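Local atomic coordinates of amine Dehydrogenase (Pseudomonas putida, PDB entry 1JMX), a protein that probably transfers electrons through two covalently bound c-type hemes, as the heme-carrying alpha subunit of a quinohemoprotein amine dehydrogenase. Residues A81-L86 and R250-A255; D195-M200 and E301-G306; E213-Y218 and P223-G228; T277-K280 and A284-L287. All blocks are in the same frame, centred on the assembly; numbering follows the deposited sequence.

Contact 1 of 4, residues A81-L86 and R250-A255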
# COMPACT_ATOMS: atom_id res chain seq x y z
N ALA A 81 -1.05 -8.86 -12.87
CA ALA A 81 -1.80 -7.76 -12.25
C ALA A 81 -3.30 -7.91 -12.50
O ALA A 81 -4.10 -7.76 -11.58
CB ALA A 81 -1.29 -6.41 -12.77
N MET A 82 -3.67 -8.21 -13.75
CA MET A 82 -5.07 -8.39 -14.12
C MET A 82 -5.58 -9.71 -13.53
O MET A 82 -6.75 -9.85 -13.21
CB MET A 82 -5.24 -8.42 -15.64
CG MET A 82 -4.90 -7.11 -16.34
SD MET A 82 -5.01 -7.23 -18.15
CE MET A 82 -3.44 -7.97 -18.51
N GLU A 83 -4.66 -10.67 -13.39
CA GLU A 83 -4.97 -11.98 -12.85
C GLU A 83 -5.00 -11.98 -11.33
O GLU A 83 -5.19 -13.02 -10.71
CB GLU A 83 -3.99 -13.02 -13.40
CG GLU A 83 -4.12 -13.21 -14.91
CD GLU A 83 -3.00 -14.05 -15.52
OE1 GLU A 83 -2.02 -14.34 -14.81
OE2 GLU A 83 -3.09 -14.40 -16.71
N ARG A 84 -4.81 -10.81 -10.74
CA ARG A 84 -4.85 -10.62 -9.30
C ARG A 84 -3.89 -11.50 -8.51
O ARG A 84 -4.24 -12.01 -7.44
CB ARG A 84 -6.28 -10.80 -8.77
CG ARG A 84 -7.32 -9.87 -9.39
CD ARG A 84 -7.01 -8.41 -9.10
NE ARG A 84 -7.12 -8.09 -7.68
CZ ARG A 84 -6.74 -6.94 -7.14
NH1 ARG A 84 -6.21 -5.98 -7.90
NH2 ARG A 84 -6.89 -6.74 -5.84
N ARG A 85 -2.70 -11.70 -9.05
CA ARG A 85 -1.68 -12.48 -8.37
C ARG A 85 -0.91 -11.46 -7.53
O ARG A 85 0.17 -11.00 -7.91
CB ARG A 85 -0.78 -13.17 -9.39
CG ARG A 85 -1.52 -14.12 -10.31
CD ARG A 85 -0.55 -14.84 -11.22
NE ARG A 85 -1.22 -15.64 -12.24
CZ ARG A 85 -1.57 -16.92 -12.12
NH1 ARG A 85 -1.33 -17.58 -10.99
NH2 ARG A 85 -2.18 -17.54 -13.12
N LEU A 86 -1.49 -11.11 -6.39
CA LEU A 86 -0.90 -10.12 -5.49
C LEU A 86 0.35 -10.51 -4.68
O LEU A 86 0.94 -9.66 -4.04
CB LEU A 86 -1.98 -9.49 -4.59
CG LEU A 86 -2.71 -8.28 -5.21
CD1 LEU A 86 -3.50 -8.71 -6.43
CD2 LEU A 86 -3.63 -7.62 -4.20
N ARG A 250 -14.30 -15.24 -11.04
CA ARG A 250 -13.96 -14.35 -12.14
C ARG A 250 -12.94 -15.10 -13.02
O ARG A 250 -12.10 -15.84 -12.51
CB ARG A 250 -13.31 -13.08 -11.61
CG ARG A 250 -14.17 -11.83 -11.62
CD ARG A 250 -15.43 -11.96 -10.76
NE ARG A 250 -16.05 -10.65 -10.51
CZ ARG A 250 -17.23 -10.45 -9.92
NH1 ARG A 250 -17.97 -11.49 -9.51
NH2 ARG A 250 -17.66 -9.21 -9.68
N GLN A 251 -13.01 -14.89 -14.32
CA GLN A 251 -12.10 -15.51 -15.26
C GLN A 251 -11.38 -14.40 -15.99
O GLN A 251 -12.01 -13.57 -16.64
CB GLN A 251 -12.85 -16.35 -16.30
CG GLN A 251 -13.70 -17.48 -15.74
CD GLN A 251 -14.33 -18.31 -16.84
OE1 GLN A 251 -14.80 -17.78 -17.84
NE2 GLN A 251 -14.32 -19.62 -16.65
N VAL A 252 -10.06 -14.35 -15.86
CA VAL A 252 -9.27 -13.35 -16.57
C VAL A 252 -8.32 -14.15 -17.45
O VAL A 252 -7.27 -14.63 -17.00
CB VAL A 252 -8.50 -12.43 -15.59
CG1 VAL A 252 -7.59 -11.49 -16.34
CG2 VAL A 252 -9.49 -11.64 -14.73
N PHE A 253 -8.74 -14.38 -18.69
CA PHE A 253 -7.94 -15.15 -19.63
C PHE A 253 -7.58 -14.30 -20.84
O PHE A 253 -8.16 -13.24 -21.07
CB PHE A 253 -8.71 -16.37 -20.16
CG PHE A 253 -9.32 -17.24 -19.10
CD1 PHE A 253 -8.70 -17.42 -17.87
CD2 PHE A 253 -10.53 -17.88 -19.33
CE1 PHE A 253 -9.28 -18.22 -16.88
CE2 PHE A 253 -11.11 -18.68 -18.35
CZ PHE A 253 -10.48 -18.85 -17.13
N ALA A 254 -6.61 -14.80 -21.58
CA ALA A 254 -6.16 -14.19 -22.81
C ALA A 254 -6.52 -15.30 -23.79
O ALA A 254 -6.04 -16.42 -23.65
CB ALA A 254 -4.68 -13.95 -22.80
N ALA A 255 -7.46 -15.01 -24.68
CA ALA A 255 -7.93 -15.96 -25.68
C ALA A 255 -7.22 -15.68 -26.99
O ALA A 255 -7.56 -14.74 -27.71
CB ALA A 255 -9.44 -15.84 -25.85
O HOH W 1 -4.87 -13.68 -18.47

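Contact 2 of 4, residues D195-M200 and E301-G306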
# COMPACT_ATOMS: atom_id res chain seq x y z
N ASP A 195 -5.48 -30.43 -8.68
CA ASP A 195 -5.79 -30.36 -10.10
C ASP A 195 -7.27 -30.30 -10.39
O ASP A 195 -8.10 -30.70 -9.59
CB ASP A 195 -5.17 -31.56 -10.83
CG ASP A 195 -3.66 -31.46 -10.95
OD1 ASP A 195 -2.98 -32.51 -10.94
OD2 ASP A 195 -3.14 -30.33 -11.07
N VAL A 196 -7.59 -29.76 -11.56
CA VAL A 196 -8.96 -29.61 -12.01
C VAL A 196 -8.93 -29.81 -13.53
O VAL A 196 -7.94 -29.51 -14.19
CB VAL A 196 -9.52 -28.20 -11.65
CG1 VAL A 196 -8.92 -27.13 -12.52
CG2 VAL A 196 -11.03 -28.18 -11.75
N ARG A 197 -10.00 -30.38 -14.06
CA ARG A 197 -10.11 -30.62 -15.49
C ARG A 197 -11.57 -30.73 -15.88
O ARG A 197 -12.41 -31.08 -15.05
CB ARG A 197 -9.37 -31.90 -15.90
CG ARG A 197 -10.17 -33.21 -15.77
CD ARG A 197 -10.30 -33.68 -14.34
NE ARG A 197 -9.03 -34.18 -13.81
CZ ARG A 197 -8.92 -35.21 -12.97
NH1 ARG A 197 -10.00 -35.86 -12.55
NH2 ARG A 197 -7.73 -35.57 -12.52
N GLY A 198 -11.86 -30.41 -17.13
CA GLY A 198 -13.24 -30.49 -17.59
C GLY A 198 -13.43 -29.86 -18.96
O GLY A 198 -12.49 -29.70 -19.73
N VAL A 199 -14.68 -29.51 -19.25
CA VAL A 199 -15.03 -28.90 -20.52
C VAL A 199 -15.87 -27.65 -20.30
O VAL A 199 -16.81 -27.64 -19.52
CB VAL A 199 -15.80 -29.90 -21.45
CG1 VAL A 199 -16.25 -29.21 -22.73
CG2 VAL A 199 -14.90 -31.07 -21.80
N MET A 200 -15.47 -26.59 -20.98
CA MET A 200 -16.16 -25.33 -20.89
C MET A 200 -16.84 -25.09 -22.22
O MET A 200 -16.21 -25.09 -23.28
CB MET A 200 -15.19 -24.20 -20.58
CG MET A 200 -15.87 -22.88 -20.30
SD MET A 200 -14.71 -21.59 -19.80
CE MET A 200 -13.90 -21.20 -21.34
N GLU A 301 -3.54 -43.87 -10.42
CA GLU A 301 -4.59 -43.53 -11.37
C GLU A 301 -4.18 -42.22 -12.03
O GLU A 301 -4.08 -41.19 -11.36
CB GLU A 301 -5.93 -43.37 -10.65
CG GLU A 301 -7.19 -43.61 -11.51
CD GLU A 301 -7.71 -42.36 -12.23
OE1 GLU A 301 -8.16 -41.41 -11.54
OE2 GLU A 301 -7.70 -42.35 -13.49
N ILE A 302 -3.83 -42.28 -13.30
CA ILE A 302 -3.43 -41.10 -14.03
C ILE A 302 -4.47 -40.77 -15.09
O ILE A 302 -5.01 -41.65 -15.75
CB ILE A 302 -2.08 -41.30 -14.72
CG1 ILE A 302 -0.99 -41.49 -13.67
CG2 ILE A 302 -1.74 -40.12 -15.60
CD1 ILE A 302 0.40 -41.61 -14.25
N THR A 303 -4.77 -39.49 -15.22
CA THR A 303 -5.73 -39.04 -16.21
C THR A 303 -5.10 -37.99 -17.12
O THR A 303 -4.37 -37.12 -16.67
CB THR A 303 -7.05 -38.55 -15.56
OG1 THR A 303 -7.46 -37.32 -16.17
CG2 THR A 303 -6.90 -38.38 -14.06
N LEU A 304 -5.30 -38.17 -18.42
CA LEU A 304 -4.78 -37.26 -19.43
C LEU A 304 -5.88 -36.30 -19.86
O LEU A 304 -7.02 -36.71 -20.08
CB LEU A 304 -4.25 -38.04 -20.64
CG LEU A 304 -2.99 -38.90 -20.47
CD1 LEU A 304 -1.84 -38.03 -19.95
CD2 LEU A 304 -3.24 -40.06 -19.53
N VAL A 305 -5.54 -35.02 -19.94
CA VAL A 305 -6.50 -33.99 -20.33
C VAL A 305 -6.05 -33.44 -21.67
O VAL A 305 -4.85 -33.31 -21.92
CB VAL A 305 -6.53 -32.84 -19.28
CG1 VAL A 305 -7.73 -31.94 -19.52
CG2 VAL A 305 -6.56 -33.41 -17.87
N GLY A 306 -7.01 -33.15 -22.54
CA GLY A 306 -6.65 -32.61 -23.84
C GLY A 306 -7.80 -32.48 -24.81
O GLY A 306 -8.96 -32.60 -24.45

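Contact 3 of 4, residues E213-Y218 and P223-G228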
# COMPACT_ATOMS: atom_id res chain seq x y z
N GLU A 213 -20.56 -22.44 -19.74
CA GLU A 213 -20.91 -23.62 -18.95
C GLU A 213 -19.64 -24.40 -18.66
O GLU A 213 -18.92 -24.81 -19.56
CB GLU A 213 -21.89 -24.50 -19.73
CG GLU A 213 -22.47 -25.65 -18.93
CD GLU A 213 -23.94 -25.43 -18.58
OE1 GLU A 213 -24.31 -25.60 -17.39
OE2 GLU A 213 -24.73 -25.10 -19.51
N VAL A 214 -19.35 -24.57 -17.38
CA VAL A 214 -18.17 -25.30 -16.95
C VAL A 214 -18.61 -26.65 -16.40
O VAL A 214 -19.51 -26.72 -15.55
CB VAL A 214 -17.41 -24.52 -15.85
CG1 VAL A 214 -16.09 -25.17 -15.56
CG2 VAL A 214 -17.22 -23.08 -16.29
N LYS A 215 -18.02 -27.72 -16.93
CA LYS A 215 -18.34 -29.06 -16.47
C LYS A 215 -17.06 -29.85 -16.20
O LYS A 215 -16.33 -30.20 -17.12
CB LYS A 215 -19.20 -29.80 -17.50
CG LYS A 215 -20.65 -29.96 -17.08
CD LYS A 215 -21.32 -28.61 -16.90
CE LYS A 215 -22.26 -28.59 -15.69
NZ LYS A 215 -22.65 -27.18 -15.31
N GLY A 216 -16.78 -30.12 -14.92
CA GLY A 216 -15.58 -30.86 -14.59
C GLY A 216 -15.50 -31.24 -13.12
O GLY A 216 -16.52 -31.32 -12.43
N ALA A 217 -14.29 -31.47 -12.65
CA ALA A 217 -14.07 -31.84 -11.26
C ALA A 217 -12.60 -31.72 -10.93
O ALA A 217 -11.76 -31.59 -11.83
CB ALA A 217 -14.54 -33.26 -11.01
N TYR A 218 -12.30 -31.74 -9.64
CA TYR A 218 -10.93 -31.69 -9.16
C TYR A 218 -10.44 -33.12 -9.10
O TYR A 218 -11.23 -34.06 -9.20
CB TYR A 218 -10.85 -31.06 -7.78
CG TYR A 218 -11.03 -29.56 -7.77
CD1 TYR A 218 -9.92 -28.71 -7.80
CD2 TYR A 218 -12.29 -28.98 -7.69
CE1 TYR A 218 -10.06 -27.33 -7.74
CE2 TYR A 218 -12.45 -27.60 -7.62
CZ TYR A 218 -11.33 -26.78 -7.65
OH TYR A 218 -11.47 -25.41 -7.59
N PRO A 223 -16.72 -31.70 -7.29
CA PRO A 223 -17.22 -31.17 -8.57
C PRO A 223 -16.78 -29.76 -8.93
O PRO A 223 -16.52 -28.93 -8.06
CB PRO A 223 -18.74 -31.24 -8.39
CG PRO A 223 -18.93 -32.34 -7.41
CD PRO A 223 -17.85 -32.05 -6.41
N PHE A 224 -16.75 -29.49 -10.23
CA PHE A 224 -16.41 -28.18 -10.74
C PHE A 224 -17.38 -27.87 -11.89
O PHE A 224 -17.00 -27.82 -13.06
CB PHE A 224 -14.95 -28.11 -11.21
CG PHE A 224 -14.43 -26.70 -11.36
CD1 PHE A 224 -14.22 -25.90 -10.25
CD2 PHE A 224 -14.19 -26.17 -12.62
CE1 PHE A 224 -13.78 -24.58 -10.38
CE2 PHE A 224 -13.74 -24.85 -12.78
CZ PHE A 224 -13.54 -24.05 -11.65
N ASN A 225 -18.64 -27.73 -11.53
CA ASN A 225 -19.69 -27.43 -12.50
C ASN A 225 -20.27 -26.05 -12.22
O ASN A 225 -20.62 -25.72 -11.08
CB ASN A 225 -20.80 -28.48 -12.45
CG ASN A 225 -20.28 -29.89 -12.70
OD1 ASN A 225 -19.49 -30.12 -13.61
ND2 ASN A 225 -20.74 -30.85 -11.89
N GLY A 226 -20.36 -25.25 -13.27
CA GLY A 226 -20.89 -23.91 -13.12
C GLY A 226 -21.49 -23.34 -14.38
O GLY A 226 -21.34 -23.86 -15.48
N SER A 227 -22.16 -22.21 -14.19
CA SER A 227 -22.82 -21.48 -15.25
C SER A 227 -22.54 -20.00 -15.05
O SER A 227 -22.49 -19.52 -13.91
CB SER A 227 -24.33 -21.73 -15.17
OG SER A 227 -25.07 -20.82 -15.97
N GLY A 228 -22.34 -19.27 -16.14
CA GLY A 228 -22.07 -17.85 -16.04
C GLY A 228 -22.03 -17.19 -17.40
O GLY A 228 -22.60 -17.69 -18.36

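Contact 4 of 4, residues T277-K280 and A284-L287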
# COMPACT_ATOMS: atom_id res chain seq x y z
N THR A 277 -5.74 -23.19 -18.14
CA THR A 277 -5.33 -23.30 -19.53
C THR A 277 -6.39 -24.14 -20.22
O THR A 277 -6.92 -25.07 -19.63
CB THR A 277 -3.91 -23.91 -19.67
OG1 THR A 277 -3.56 -23.99 -21.06
CG2 THR A 277 -3.82 -25.29 -19.04
N ALA A 278 -6.79 -23.74 -21.41
CA ALA A 278 -7.81 -24.47 -22.15
C ALA A 278 -7.49 -24.48 -23.63
O ALA A 278 -6.67 -23.68 -24.10
CB ALA A 278 -9.20 -23.85 -21.91
N VAL A 279 -8.13 -25.39 -24.35
CA VAL A 279 -7.93 -25.53 -25.78
C VAL A 279 -9.26 -25.79 -26.47
O VAL A 279 -10.05 -26.61 -26.01
CB VAL A 279 -6.94 -26.68 -26.09
CG1 VAL A 279 -6.95 -27.00 -27.57
CG2 VAL A 279 -5.54 -26.26 -25.69
N LYS A 280 -9.51 -25.07 -27.55
CA LYS A 280 -10.75 -25.23 -28.29
C LYS A 280 -10.74 -26.49 -29.15
O LYS A 280 -9.72 -26.86 -29.73
CB LYS A 280 -11.03 -24.02 -29.17
CG LYS A 280 -12.40 -24.07 -29.83
CD LYS A 280 -12.59 -22.93 -30.81
CE LYS A 280 -13.94 -23.01 -31.53
NZ LYS A 280 -14.07 -24.27 -32.34
N ALA A 284 -5.95 -30.93 -32.30
CA ALA A 284 -5.48 -31.96 -31.36
C ALA A 284 -4.36 -31.44 -30.47
O ALA A 284 -3.28 -31.09 -30.95
CB ALA A 284 -5.01 -33.20 -32.12
N ARG A 285 -4.65 -31.37 -29.18
CA ARG A 285 -3.69 -30.91 -28.19
C ARG A 285 -3.71 -31.86 -27.00
O ARG A 285 -4.68 -32.57 -26.76
CB ARG A 285 -4.06 -29.49 -27.70
CG ARG A 285 -3.88 -28.37 -28.75
CD ARG A 285 -2.57 -27.57 -28.57
NE ARG A 285 -2.59 -26.71 -27.37
CZ ARG A 285 -2.18 -27.10 -26.16
NH1 ARG A 285 -1.72 -28.34 -25.97
NH2 ARG A 285 -2.27 -26.27 -25.13
N LEU A 286 -2.60 -31.88 -26.27
CA LEU A 286 -2.48 -32.71 -25.08
C LEU A 286 -2.13 -31.71 -23.98
O LEU A 286 -0.98 -31.26 -23.88
CB LEU A 286 -1.37 -33.75 -25.28
CG LEU A 286 -1.19 -34.86 -24.25
CD1 LEU A 286 -2.53 -35.48 -23.88
CD2 LEU A 286 -0.25 -35.90 -24.82
N LEU A 287 -3.15 -31.31 -23.23
CA LEU A 287 -3.03 -30.33 -22.15
C LEU A 287 -2.18 -30.68 -20.94
O LEU A 287 -1.24 -29.95 -20.61
CB LEU A 287 -4.42 -29.91 -21.65
CG LEU A 287 -5.21 -28.88 -22.44
CD1 LEU A 287 -6.43 -28.48 -21.60
CD2 LEU A 287 -4.35 -27.65 -22.72

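Contact 1 of 4, residues A81-L86 and R250-A255
Val252 sets CG1 anti to its own backbone N (chi1 174°) and CG2 beside that nitrogen, a setting that turns both methyls to the carbonyl oxygen of Met82, CG1 and CG2 each lying 3.6 Å from Met82 O. On the loop side, Met82 and Glu83 both carry CG anti to the carbonyl carbon. In Met82 only the root of the side chain meets the strand, CB lying 3.9 Å from Val252 CG1; the chain bends away from 250-255 at chi3, and the side chain also touches Glu237 and Arg239 of strand 237-244. Glu83 runs out extended beyond CG, past the valine at a slant, with CG 4.0 Å from Val252 O.

No direct hydrogen bond joins 81-86 to 250-255; a water lies 2.6 Å from Glu83 OE2 and 3.0 Å from Val252 O and may link them. The other carboxylate oxygen is gripped from within the loop. Arg85 NE reaches Glu83 OE1 at 3.0 Å in an almost straight salt bridge (174° at the hydrogen), the oxygen in the guanidinium plane and approached on its anti side, somewhat out of the carboxylate plane. This bridge, helped perhaps by the water, probably limits rotation of the carboxylate. Arg85 also pairs with Asp275, Arg84 with Asp270, and Glu83 O accepts from Arg263, all of them anchors on the barrel side.

Ala81 to Arg84 form a type I beta turn, closed by a weak Arg84 N to Ala81 O bond. The arrangement is that of a loop turn of the heme-binding region docked against strand 247-256 and its neighbours in a closed, eight-stranded antiparallel barrel.

Contact 2 of 4, residues D195-M200 and E301-G306
Arg197 and Val305 make the apolar part of the contact. The two side chains stand nearly perpendicular, and Arg197 CB rests on both valine methyls, 3.7 Å from Val305 CG2 and 4.0 Å from Val305 CG1.

Farther out, the guanidinium lies against Thr303 in van der Waals contact. Bends at chi2 (-76°) and chi3 (-71°) fold the arginine along strand 301-306, bringing NH2 to 3.3 Å from Thr303 CG2. Thr303 OG1 stands over one face of the guanidinium, 3.9 Å above its plane and toward the rim, a position that makes no hydrogen bond; this buried hydroxyl has no polar partner in the model.

Hydrogen bonding of the arginine is directed elsewhere: NE donates to Gln290 OE1, while the same glutamine's NE2 donates to Val196 O. Replacing Arg197 by alanine is likely to open a gap over Thr303 and leave Gln290 OE1 without this donor, the amide then held through NE2 alone among these bonds.

Strand 194-204 runs in the barrel between strands 182-190 and 209-218, and strand 299-307 lies in the mixed sheet between strands 285-295 and 331-338, with Val305 also touching Ser187 and Thr303 touching Leu331 and Arg333.

Contact 3 of 4, residues E213-Y218 and P223-G228
Tyr218 and Phe224 bring their rings together obliquely, with planes at 84° and Tyr218 CE2 3.6 Å from Phe224 CD1. Pro223 O sits at the edge of the tyrosine ring, near its plane. At the other flank of Phe224, Val214 CG1 comes in at a slant, 3.6 Å from Phe224 CD2, so the phenylalanine is wedged between tyrosine and valine. It gets there with CG anti to the backbone N (chi1 -163°).

The amide of Asn225 works on the other face of the sheet. Its OD1 accepts a bent bond from Gly216 N at 3.0 Å, the donor tilted from the carbonyl plane, and the same N-H gives only a weak bond to Phe224 O. Lys215 runs roughly perpendicular to Asn225, its CE 3.6 Å from Asn225 CB, on the way to a salt bridge of NZ with Glu213 OE1 (3.1 Å). A leucine replacing Asn225 would probably leave Gly216 N with just the weak backbone bond, without the side-chain bond that ties Asn225 to strand 213-218.

Between these faces, Val214 and Gly226 form a regular antiparallel hydrogen-bonded pair, Val214 N to Gly226 O and Gly226 N to Val214 O, each 2.8 Å.

The hairpin lies within the barrel, strand 194-204 flanking 209-218 and strand 237-244 flanking 223-233; Phe224 and Val214 touch Phe186, and Lys193 makes a cation-pi contact with Tyr218.

Contact 4 of 4, residues T277-K280 and A284-L287
Thr277 and Leu287 lie side by side, their side chains pointing opposite ways: Thr277 OG1, anti to the backbone N (chi1 180°), lies 4.1 Å from Leu287 CD2, and Thr277 O is 4.0 Å from Leu287 CD1. Ala278 turns its methyl the other way, onto Trp184 and Phe186, and offers the leucine little more than its backbone.

The two strands run antiparallel, their axes at 161°, yet these axes come no nearer than 8.3 Å and the strands exchange no hydrogen bond. Strand 269-280 is the last of the barrel and strand 285-295 begins the mixed sheet of the following domain, so the contact is one of side chains between two sheets joined by a short linker.

Val279 uses both methyls. CG1 packs on the aliphatic part of Arg285, 3.6 Å from its CG. CG2 lies over one face of the Arg285 guanidinium, 3.3 Å from NH2, and also meets Leu287 CD2 at 3.5 Å. Bends at chi2 (-100°) and chi3 (-70°) curl the arginine back over the valine, and its NH2 makes a long, weak ion pair with Glu259. At Lys280 the strand ends, with the carbonyl oxygen accepting from Lys283 NZ in the linker.

In the fold
Contact 2 lies close to contacts 3 and 4, its centre about 12 and 10 Å from theirs, whereas the centres of contacts 3 and 4 are about 17 Å apart; that of contact 1 is 19 to 21 Å from all three. Contacts 2 and 3 share a sheet pairing: Val199 N lies 2.8 Å from Lys215 O, a probable hydrogen bond. Contacts 2 and 4 both join the barrel to the mixed sheet and meet where Val305 O packs 3.4 Å from Leu287 CB. Contact 1 reaches contact 2 through Gln251 NE2 and Met200 SD, 3.7 Å apart. It alone approaches a cofactor, the Met82 side chain being about 13 Å from a heme c; the other three lie away from the heme sites.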